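Local coordinates for hydrazine synthase alpha subunit (Candidatus Kuenenia stuttgartiensis, PDB 5C2V), which catalyses, within the hydrazine synthase complex, the condensation of hydroxylamine made in the gamma subunit with ammonia to form hydrazine, at the interface of chains A and C and the interface of chains A and B. Coordinates in Å, arbitrary orientation; residue numbers count along the deposited sequence, not the author numbering. Chains: chain A/B, Hydrazine synthase alpha subunit; chain C, Hydrazine synthase beta subunit.

Contact 1: the interface of chains A and C. Residues chain A 4, 296, 319; chain C 250-251, 275, 277, 309.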
ATOM      1  N   MET A   4     -21.193  29.819  -9.794  1.00 44.77           N
ATOM      2  CA  MET A   4     -20.523  29.179 -10.918  1.00 42.76           C
ATOM      3  C   MET A   4     -20.332  30.160 -12.069  1.00 51.66           C
ATOM      4  O   MET A   4     -19.360  30.073 -12.822  1.00 60.27           O
ATOM      5  CB  MET A   4     -21.317  27.958 -11.389  1.00 42.62           C
ATOM      6  CG  MET A   4     -20.635  27.152 -12.483  1.00 43.23           C
ATOM      7  SD  MET A   4     -21.633  25.760 -13.048  1.00 53.03           S
ATOM      8  CE  MET A   4     -20.547  25.047 -14.281  1.00 35.32           C
ATOM      9  N   ARG A 296     -18.413  24.875  -3.454  1.00 51.31           N
ATOM     10  CA  ARG A 296     -18.654  23.643  -4.200  1.00 52.35           C
ATOM     11  C   ARG A 296     -17.749  22.502  -3.752  1.00 59.31           C
ATOM     12  O   ARG A 296     -16.931  22.004  -4.526  1.00 48.71           O
ATOM     13  CB  ARG A 296     -18.481  23.879  -5.700  1.00 62.46           C
ATOM     14  CG  ARG A 296     -19.614  24.652  -6.346  1.00 45.66           C
ATOM     15  CD  ARG A 296     -19.420  24.710  -7.847  1.00 49.12           C
ATOM     16  NE  ARG A 296     -20.683  24.594  -8.569  1.00 65.03           N
ATOM     17  CZ  ARG A 296     -20.779  24.211  -9.837  1.00 51.74           C
ATOM     18  NH1 ARG A 296     -19.687  23.898 -10.521  1.00 42.25           N
ATOM     19  NH2 ARG A 296     -21.967  24.132 -10.421  1.00 69.20           N
ATOM     20  N   ASP A 319     -15.708  20.581  -8.680  1.00 31.79           N
ATOM     21  CA  ASP A 319     -15.229  21.004  -9.989  1.00 51.96           C
ATOM     22  C   ASP A 319     -13.932  20.287 -10.351  1.00 52.84           C
ATOM     23  O   ASP A 319     -13.715  19.924 -11.507  1.00 52.44           O
ATOM     24  CB  ASP A 319     -15.023  22.522 -10.023  1.00 44.62           C
ATOM     25  CG  ASP A 319     -16.303  23.290  -9.755  1.00 44.89           C
ATOM     26  OD1 ASP A 319     -17.395  22.730  -9.986  1.00 47.78           O
ATOM     27  OD2 ASP A 319     -16.217  24.458  -9.318  1.00 50.11           O
TER
ATOM     28  N   ASN C 250     -15.577  19.357 -13.886  1.00 45.39           N
ATOM     29  CA  ASN C 250     -16.995  19.686 -13.968  1.00 38.12           C
ATOM     30  C   ASN C 250     -17.296  21.172 -14.204  1.00 46.89           C
ATOM     31  O   ASN C 250     -18.460  21.568 -14.253  1.00 46.91           O
ATOM     32  CB  ASN C 250     -17.702  19.199 -12.703  1.00 44.49           C
ATOM     33  CG  ASN C 250     -17.574  17.697 -12.509  1.00 49.30           C
ATOM     34  OD1 ASN C 250     -18.340  16.920 -13.080  1.00 59.21           O
ATOM     35  ND2 ASN C 250     -16.597  17.283 -11.711  1.00 45.01           N
ATOM     36  N   ASN C 251     -16.257  21.993 -14.341  1.00 48.08           N
ATOM     37  CA  ASN C 251     -16.444  23.426 -14.577  1.00 38.99           C
ATOM     38  C   ASN C 251     -15.593  23.931 -15.744  1.00 48.05           C
ATOM     39  O   ASN C 251     -14.365  23.862 -15.705  1.00 49.59           O
ATOM     40  CB  ASN C 251     -16.122  24.223 -13.310  1.00 49.06           C
ATOM     41  CG  ASN C 251     -16.797  25.586 -13.286  1.00 58.06           C
ATOM     42  OD1 ASN C 251     -17.057  26.183 -14.330  1.00 49.21           O
ATOM     43  ND2 ASN C 251     -17.081  26.083 -12.087  1.00 54.28           N
ATOM     44  N   MET C 275     -19.552  31.795 -20.134  1.00 56.74           N
ATOM     45  CA  MET C 275     -19.764  31.601 -18.704  1.00 67.94           C
ATOM     46  C   MET C 275     -19.863  32.911 -17.929  1.00 57.94           C
ATOM     47  O   MET C 275     -19.964  32.898 -16.703  1.00 57.43           O
ATOM     48  CB  MET C 275     -18.651  30.734 -18.117  1.00 39.63           C
ATOM     49  CG  MET C 275     -18.723  29.288 -18.563  1.00 51.97           C
ATOM     50  SD  MET C 275     -20.381  28.596 -18.408  1.00 50.71           S
ATOM     51  CE  MET C 275     -20.551  28.519 -16.628  1.00 61.61           C
ATOM     52  N   ARG C 277     -17.808  35.440 -17.017  1.00 60.97           N
ATOM     53  CA  ARG C 277     -16.909  35.654 -15.882  1.00 42.84           C
ATOM     54  C   ARG C 277     -15.492  35.974 -16.322  1.00 49.76           C
ATOM     55  O   ARG C 277     -15.105  35.658 -17.433  1.00 47.58           O
ATOM     56  CB  ARG C 277     -16.908  34.423 -14.973  1.00 41.40           C
ATOM     57  CG  ARG C 277     -16.354  33.172 -15.631  1.00 39.79           C
ATOM     58  CD  ARG C 277     -16.779  31.922 -14.880  1.00 47.70           C
ATOM     59  NE  ARG C 277     -16.171  30.718 -15.438  1.00 35.44           N
ATOM     60  CZ  ARG C 277     -16.548  29.480 -15.134  1.00 33.92           C
ATOM     61  NH1 ARG C 277     -17.539  29.275 -14.278  1.00 37.45           N
ATOM     62  NH2 ARG C 277     -15.933  28.446 -15.692  1.00 30.22           N
ATOM     63  N   ARG C 309      -5.908  24.532 -11.554  1.00 34.35           N
ATOM     64  CA  ARG C 309      -5.884  24.888 -10.141  1.00 59.50           C
ATOM     65  C   ARG C 309      -4.482  25.226  -9.650  1.00 50.30           C
ATOM     66  O   ARG C 309      -4.320  25.874  -8.615  1.00 46.35           O
ATOM     67  CB  ARG C 309      -6.472  23.754  -9.300  1.00 42.55           C
ATOM     68  CG  ARG C 309      -7.963  23.556  -9.507  1.00 55.53           C
ATOM     69  CD  ARG C 309      -8.713  24.861  -9.291  1.00 45.93           C
ATOM     70  NE  ARG C 309     -10.158  24.699  -9.417  1.00 43.94           N
ATOM     71  CZ  ARG C 309     -10.969  24.426  -8.401  1.00 55.36           C
ATOM     72  NH1 ARG C 309     -10.478  24.281  -7.177  1.00 62.10           N
ATOM     73  NH2 ARG C 309     -12.273  24.296  -8.607  1.00 59.72           N
TER

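Contact 2: the interface of chains A and B. Residues chain A 40-41, 44, 46-47, 381; chain B 333-334, 354-355.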
ATOM      1  N   THR A  40     -28.018   0.865  20.432  1.00 81.47           N
ATOM      2  CA  THR A  40     -27.804  -0.569  20.507  1.00 76.39           C
ATOM      3  C   THR A  40     -27.047  -0.962  19.245  1.00 82.15           C
ATOM      4  O   THR A  40     -27.023  -0.198  18.279  1.00 82.99           O
ATOM      5  CB  THR A  40     -29.133  -1.359  20.612  1.00 63.74           C
ATOM      6  OG1 THR A  40     -30.052  -0.664  21.465  1.00 65.59           O
ATOM      7  CG2 THR A  40     -28.896  -2.753  21.170  1.00 90.48           C
ATOM      8  N   ALA A  41     -26.433  -2.138  19.238  1.00 87.29           N
ATOM      9  CA  ALA A  41     -25.851  -2.660  18.010  1.00 76.58           C
ATOM     10  C   ALA A  41     -26.955  -2.975  17.001  1.00 82.77           C
ATOM     11  O   ALA A  41     -26.765  -2.832  15.792  1.00 78.85           O
ATOM     12  CB  ALA A  41     -25.014  -3.894  18.295  1.00 72.79           C
ATOM     13  N   ASP A  44     -28.652   0.715  16.065  1.00 73.92           N
ATOM     14  CA  ASP A  44     -27.850   1.578  15.207  1.00 59.59           C
ATOM     15  C   ASP A  44     -26.755   0.754  14.535  1.00 65.69           C
ATOM     16  O   ASP A  44     -25.577   0.900  14.861  1.00 70.70           O
ATOM     17  CB  ASP A  44     -27.243   2.726  16.018  1.00 66.57           C
ATOM     18  CG  ASP A  44     -26.680   3.835  15.145  1.00 59.15           C
ATOM     19  OD1 ASP A  44     -26.574   3.642  13.916  1.00 77.57           O
ATOM     20  OD2 ASP A  44     -26.340   4.902  15.693  1.00 56.33           O
ATOM     21  N   TYR A  46     -24.595   0.639  12.232  1.00 54.68           N
ATOM     22  CA  TYR A  46     -23.785   1.348  11.247  1.00 69.53           C
ATOM     23  C   TYR A  46     -22.573   0.533  10.804  1.00 72.24           C
ATOM     24  O   TYR A  46     -21.869   0.921   9.873  1.00 71.03           O
ATOM     25  CB  TYR A  46     -23.333   2.707  11.795  1.00 67.53           C
ATOM     26  CG  TYR A  46     -22.701   2.665  13.169  1.00 70.87           C
ATOM     27  CD1 TYR A  46     -21.382   2.262  13.340  1.00 76.32           C
ATOM     28  CD2 TYR A  46     -23.419   3.048  14.294  1.00 70.43           C
ATOM     29  CE1 TYR A  46     -20.802   2.228  14.595  1.00 73.59           C
ATOM     30  CE2 TYR A  46     -22.847   3.018  15.552  1.00 84.42           C
ATOM     31  CZ  TYR A  46     -21.538   2.609  15.697  1.00 74.27           C
ATOM     32  OH  TYR A  46     -20.965   2.579  16.947  1.00 68.33           O
ATOM     33  N   GLN A  47     -22.329  -0.594  11.467  1.00 70.54           N
ATOM     34  CA  GLN A  47     -21.225  -1.466  11.086  1.00 70.22           C
ATOM     35  C   GLN A  47     -21.619  -2.349   9.904  1.00 66.91           C
ATOM     36  O   GLN A  47     -20.764  -2.938   9.244  1.00 67.36           O
ATOM     37  CB  GLN A  47     -20.776  -2.330  12.271  1.00 73.34           C
ATOM     38  CG  GLN A  47     -21.701  -3.494  12.606  1.00 67.94           C
ATOM     39  CD  GLN A  47     -22.958  -3.064  13.338  1.00 64.64           C
ATOM     40  OE1 GLN A  47     -23.048  -1.942  13.835  1.00 71.34           O
ATOM     41  NE2 GLN A  47     -23.935  -3.960  13.408  1.00 74.69           N
ATOM     42  N   ASN A 381     -29.768   8.213  19.815  1.00 61.50           N
ATOM     43  CA  ASN A 381     -28.694   8.616  18.923  1.00 74.35           C
ATOM     44  C   ASN A 381     -29.283   9.474  17.816  1.00 76.87           C
ATOM     45  O   ASN A 381     -30.054   8.994  16.980  1.00 53.09           O
ATOM     46  CB  ASN A 381     -27.968   7.401  18.347  1.00 69.10           C
ATOM     47  CG  ASN A 381     -26.518   7.326  18.785  1.00 64.90           C
ATOM     48  OD1 ASN A 381     -26.083   8.075  19.659  1.00 52.45           O
ATOM     49  ND2 ASN A 381     -25.762   6.418  18.178  1.00 67.82           N
TER
ATOM     50  N   ASP B 333     -19.929  -6.149  16.460  1.00 76.97           N
ATOM     51  CA  ASP B 333     -20.984  -5.382  17.123  1.00 71.98           C
ATOM     52  C   ASP B 333     -20.878  -3.873  16.884  1.00 58.29           C
ATOM     53  O   ASP B 333     -21.763  -3.115  17.280  1.00 69.17           O
ATOM     54  CB  ASP B 333     -20.969  -5.661  18.628  1.00 79.19           C
ATOM     55  CG  ASP B 333     -19.591  -5.498  19.242  1.00 88.32           C
ATOM     56  OD1 ASP B 333     -18.995  -4.407  19.109  1.00 79.87           O
ATOM     57  OD2 ASP B 333     -19.101  -6.464  19.862  1.00 94.15           O
ATOM     58  N   GLY B 334     -19.806  -3.443  16.227  1.00 57.50           N
ATOM     59  CA  GLY B 334     -19.584  -2.028  15.975  1.00 56.11           C
ATOM     60  C   GLY B 334     -19.160  -1.214  17.189  1.00 66.28           C
ATOM     61  O   GLY B 334     -19.026   0.007  17.105  1.00 61.40           O
ATOM     62  N   GLU B 354     -20.416  -0.150  23.779  1.00 69.86           N
ATOM     63  CA  GLU B 354     -21.248  -0.580  22.665  1.00 55.77           C
ATOM     64  C   GLU B 354     -21.623   0.604  21.798  1.00 77.97           C
ATOM     65  O   GLU B 354     -21.115   0.790  20.692  1.00 70.81           O
ATOM     66  CB  GLU B 354     -22.511  -1.269  23.185  1.00 53.87           C
ATOM     67  CG  GLU B 354     -23.390  -1.891  22.115  1.00 51.27           C
ATOM     68  CD  GLU B 354     -24.656  -2.497  22.693  1.00 60.02           C
ATOM     69  OE1 GLU B 354     -24.920  -2.283  23.894  1.00 74.79           O
ATOM     70  OE2 GLU B 354     -25.380  -3.191  21.950  1.00 65.22           O
ATOM     71  N   ARG B 355     -22.529   1.405  22.338  1.00 79.70           N
ATOM     72  CA  ARG B 355     -22.949   2.647  21.723  1.00 68.39           C
ATOM     73  C   ARG B 355     -22.252   3.860  22.318  1.00 72.10           C
ATOM     74  O   ARG B 355     -22.748   4.962  22.181  1.00 81.17           O
ATOM     75  CB  ARG B 355     -24.466   2.788  21.761  1.00 73.36           C
ATOM     76  CG  ARG B 355     -25.083   2.105  20.546  1.00 76.31           C
ATOM     77  CD  ARG B 355     -24.231   2.391  19.301  1.00 72.88           C
ATOM     78  NE  ARG B 355     -24.469   1.462  18.198  1.00 66.93           N
ATOM     79  CZ  ARG B 355     -23.589   0.548  17.794  1.00 66.87           C
ATOM     80  NH1 ARG B 355     -22.420   0.436  18.409  1.00 68.69           N
ATOM     81  NH2 ARG B 355     -23.878  -0.255  16.780  1.00 67.61           N
TER

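Contact 3: the interface of chains A and B. Residues chain A 304, 311-312, 334-336; chain B 46, 305, 308.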
ATOM      1  N   PRO A 304     -13.215   4.658   9.061  1.00 63.00           N
ATOM      2  CA  PRO A 304     -11.988   3.855   9.099  1.00 68.73           C
ATOM      3  C   PRO A 304     -12.218   2.431   8.601  1.00 61.13           C
ATOM      4  O   PRO A 304     -11.295   1.801   8.087  1.00 63.61           O
ATOM      5  CB  PRO A 304     -11.613   3.864  10.580  1.00 68.13           C
ATOM      6  CG  PRO A 304     -12.900   4.099  11.295  1.00 73.81           C
ATOM      7  CD  PRO A 304     -13.680   5.022  10.411  1.00 63.62           C
ATOM      8  N   GLY A 311     -17.679   7.977  11.319  1.00 38.56           N
ATOM      9  CA  GLY A 311     -16.279   8.230  11.038  1.00 44.83           C
ATOM     10  C   GLY A 311     -15.967   9.710  11.049  1.00 51.35           C
ATOM     11  O   GLY A 311     -16.614  10.488  11.750  1.00 62.36           O
ATOM     12  N   GLN A 312     -14.945  10.090  10.293  1.00 41.24           N
ATOM     13  CA  GLN A 312     -14.575  11.491  10.150  1.00 51.77           C
ATOM     14  C   GLN A 312     -15.273  12.124   8.947  1.00 58.40           C
ATOM     15  O   GLN A 312     -16.025  11.457   8.238  1.00 55.43           O
ATOM     16  CB  GLN A 312     -13.057  11.615  10.020  1.00 53.08           C
ATOM     17  CG  GLN A 312     -12.298  11.018  11.191  1.00 68.17           C
ATOM     18  CD  GLN A 312     -12.785  11.546  12.529  1.00 66.03           C
ATOM     19  OE1 GLN A 312     -12.690  12.740  12.814  1.00 70.81           O
ATOM     20  NE2 GLN A 312     -13.317  10.653  13.356  1.00 67.23           N
ATOM     21  N   GLY A 334     -12.540  14.596  19.623  1.00 89.62           N
ATOM     22  CA  GLY A 334     -11.875  13.297  19.628  1.00 55.32           C
ATOM     23  C   GLY A 334     -12.859  12.271  19.079  1.00 64.34           C
ATOM     24  O   GLY A 334     -12.535  11.088  18.898  1.00 58.29           O
ATOM     25  N   GLY A 335     -14.060  12.759  18.762  1.00 66.09           N
ATOM     26  CA  GLY A 335     -15.212  11.907  18.502  1.00 53.52           C
ATOM     27  C   GLY A 335     -15.569  11.512  17.077  1.00 64.58           C
ATOM     28  O   GLY A 335     -14.751  11.579  16.153  1.00 62.50           O
ATOM     29  N   LEU A 336     -16.811  11.067  16.913  1.00 54.28           N
ATOM     30  CA  LEU A 336     -17.268  10.542  15.631  1.00 60.23           C
ATOM     31  C   LEU A 336     -18.279  11.465  14.958  1.00 65.88           C
ATOM     32  O   LEU A 336     -19.069  12.139  15.624  1.00 63.43           O
ATOM     33  CB  LEU A 336     -17.872   9.147  15.813  1.00 53.84           C
ATOM     34  CG  LEU A 336     -16.897   8.082  16.322  1.00 58.10           C
ATOM     35  CD1 LEU A 336     -17.591   6.740  16.470  1.00 59.08           C
ATOM     36  CD2 LEU A 336     -15.688   7.967  15.404  1.00 50.28           C
TER
ATOM     37  N   TYR B  46      -8.203  10.069  24.619  1.00 52.19           N
ATOM     38  CA  TYR B  46      -7.556   8.895  24.042  1.00 65.05           C
ATOM     39  C   TYR B  46      -7.056   9.153  22.623  1.00 68.43           C
ATOM     40  O   TYR B  46      -6.307   8.351  22.066  1.00 78.98           O
ATOM     41  CB  TYR B  46      -8.506   7.691  24.052  1.00 60.18           C
ATOM     42  CG  TYR B  46      -9.863   7.938  23.428  1.00 69.00           C
ATOM     43  CD1 TYR B  46     -10.020   7.993  22.048  1.00 74.17           C
ATOM     44  CD2 TYR B  46     -10.993   8.089  24.221  1.00 66.04           C
ATOM     45  CE1 TYR B  46     -11.260   8.211  21.477  1.00 66.59           C
ATOM     46  CE2 TYR B  46     -12.237   8.304  23.658  1.00 68.83           C
ATOM     47  CZ  TYR B  46     -12.364   8.364  22.287  1.00 63.59           C
ATOM     48  OH  TYR B  46     -13.601   8.580  21.723  1.00 72.02           O
ATOM     49  N   TYR B 305      -7.068   4.709  14.017  1.00 50.92           N
ATOM     50  CA  TYR B 305      -6.139   5.812  13.834  1.00 47.80           C
ATOM     51  C   TYR B 305      -4.889   5.586  14.678  1.00 63.71           C
ATOM     52  O   TYR B 305      -4.952   4.978  15.748  1.00 65.27           O
ATOM     53  CB  TYR B 305      -6.807   7.140  14.192  1.00 52.60           C
ATOM     54  CG  TYR B 305      -8.158   7.325  13.536  1.00 62.86           C
ATOM     55  CD1 TYR B 305      -8.261   7.781  12.228  1.00 65.74           C
ATOM     56  CD2 TYR B 305      -9.331   7.036  14.224  1.00 56.73           C
ATOM     57  CE1 TYR B 305      -9.495   7.947  11.624  1.00 53.18           C
ATOM     58  CE2 TYR B 305     -10.567   7.199  13.628  1.00 67.39           C
ATOM     59  CZ  TYR B 305     -10.644   7.655  12.329  1.00 66.83           C
ATOM     60  OH  TYR B 305     -11.874   7.818  11.734  1.00 62.97           O
ATOM     61  N   TRP B 308      -4.919   6.932  18.365  1.00 51.20           N
ATOM     62  CA  TRP B 308      -6.052   6.576  19.219  1.00 68.62           C
ATOM     63  C   TRP B 308      -5.736   5.446  20.198  1.00 64.60           C
ATOM     64  O   TRP B 308      -5.015   4.505  19.868  1.00 67.16           O
ATOM     65  CB  TRP B 308      -7.262   6.185  18.370  1.00 63.92           C
ATOM     66  CG  TRP B 308      -8.099   7.349  17.940  1.00 65.58           C
ATOM     67  CD1 TRP B 308      -7.681   8.632  17.740  1.00 63.17           C
ATOM     68  CD2 TRP B 308      -9.508   7.341  17.676  1.00 66.55           C
ATOM     69  NE1 TRP B 308      -8.738   9.421  17.356  1.00 57.06           N
ATOM     70  CE2 TRP B 308      -9.873   8.652  17.311  1.00 58.94           C
ATOM     71  CE3 TRP B 308     -10.495   6.351  17.708  1.00 49.33           C
ATOM     72  CZ2 TRP B 308     -11.180   8.999  16.981  1.00 48.44           C
ATOM     73  CZ3 TRP B 308     -11.794   6.697  17.381  1.00 68.67           C
ATOM     74  CH2 TRP B 308     -12.125   8.010  17.022  1.00 72.63           C
TER

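Contact 1: the interface of chains A and C
C:Asn251 of the beta subunit reaches between A:Met4 and A:Asp319 of the alpha subunit, at a junction between alpha and beta subunits of the hydrazine synthase complex. The packed part of the contact gathers round this asparagine. A:Met4 comes to it tip to tip: with CG anti to the backbone N (chi1 -175°) and an extended chain beyond, its methyl CE arrives 3.7 Å from C:Asn251 OD1, while the amide nitrogen ND2 lies near A:Met4 CG. On the other flank the A:Asp319 carboxylate runs alongside, its plane turned 82° from the amide, and C:Asn251 ND2 gives A:Asp319 OD2 a straight but weak hydrogen bond of 3.3 Å. Next to it C:Asn250 N bonds A:Asp319 O at 3.1 Å, nearly straight. C:Arg277 grips C:Asn251 OD1 end-on with NH1 and NH2, which should restrain the amide; NH1 also bonds A:Met4 O, nearly along the C=O axis and in the guanidinium plane, though bent at the hydrogen. Within chain A, A:Arg296 NH1 forms a salt bridge of 2.6 Å to A:Asp319 OD1, met on the syn side, while A:Met4 CG lies 3.6 Å above one face of the A:Arg296 guanidinium, toward its rim. Contact is looser at the margins. C:Arg309 NH2 stays 4.0 Å from A:Asp319 OD2, and C:Met275 CE merely approaches A:Met4 CE. In the fold, the alpha-subunit residues lie in loops, one near the N-terminus, whereas C:Arg277 opens strand 277-282 and C:Arg309 belongs to helix 308-311.

Contact 2: the interface of chains A and B
A loop of chain A carrying A:Thr40, A:Ala41 and A:Asp44, together with the 3-10 helix 46-48 that follows, meets two loops of chain B, at B:Asp333 and B:Gly334 and at B:Glu354 and B:Arg355. These loops presumably belong to the N-terminal domain, which includes a six-bladed beta-propeller, and the two copies pair about a two-fold axis in the dimer of heterotrimers. B:Arg355 lies between the A:Tyr46 ring and the backbone at A:Ala41. A:Tyr46 lays the CE2 edge of its ring over the centre of one guanidinium face, 3.4 Å above the plane of B:Arg355, with ring and guanidinium 35° apart; A:Ala41 N lies towards the rim of the opposite face. A chain bent at chi2 (-41°) brings the guanidinium under the ring. The phenol OH of A:Tyr46 stands above B:Arg355 NH1 at 3.0 Å, over the face and not in line with an N-H. B:Arg355 NH2 donates to A:Asp44 O at 2.8 Å, from above the carbonyl plane, and B:Arg355 NH1 to B:Glu354 O at 2.7 Å. B:Glu354 stretches out fully; B:Glu354 OE2 accepts from A:Ala41 N at 3.1 Å, approached 43° out of the carboxylate plane, beside A:Thr40 CG2. A:Asn381 ND2 of strand 380-387 bonds the anti lone pair of A:Asp44 OD2, steadying that side chain.

Contact 3: the interface of chains A and B
B:Tyr305 projects from a loop of chain B against A:Gln312 and A:Pro304, and B:Trp308 against A:Gly334 and A:Leu336; the two aromatic residues bury most surface here, and A:Gln312 is the most buried on the other side. The patch joins the two alpha subunits, and across it the meeting is one of rings, aliphatic groups and backbone rather than of paired polar atoms. B:Tyr305 touches with its tip: the phenol OH stands 3.3 Å from A:Gln312 CG and near the amide nitrogen NE2, the ring plane 87° from the amide plane. B:Tyr305 OH also meets the ring of A:Pro304, nearest at CD, 3.6 Å away. A:Gln312, at the start of strand 312-317, bends at chi2 (-52°), which turns its amide back towards its own chain. There A:Gln312 NE2 donates to A:Gly335 O at 3.3 Å, in the plane of both amide and carbonyl and nearly straight at the hydrogen, which would restrain the amide beside the tyrosine. B:Trp308 uses the far rim of its indole. B:Trp308 CH2 packs on the methyl CD2 of A:Leu336 at 3.9 Å, while the neighbouring CZ2 faces the backbone carbonyl of A:Gly334, a residue that follows a cis peptide bond. Within chain B the indole is sandwiched by two tyrosines, which limit its rotation. B:Tyr46 CE1 sits over the centre of one face of B:Trp308, 4.2 Å above the plane, and on the opposite face B:Tyr305 CD2 lies 3.4 Å above it, also over its centre.

Contact 2 and contact 3 are neighbouring patches of the alpha-alpha interface, their C-alpha centres about 15 Å apart, whereas contact 1 lies about 40 Å from contact 2 and 33 Å from contact 3. The 3-10 helix 46-48 and the loop at residue 334 appear in both contact 2 and contact 3, with the chains exchanged: A:Tyr46 faces B:Gly334 in contact 2, and the twin pair B:Tyr46 and A:Gly334 recurs in contact 3, so the two patches overlap across the two-fold. Contact 1 instead ties alpha to beta. One alpha subunit therefore uses separate surfaces for its twin and for beta, consistent with an elongated dimer of heterotrimers.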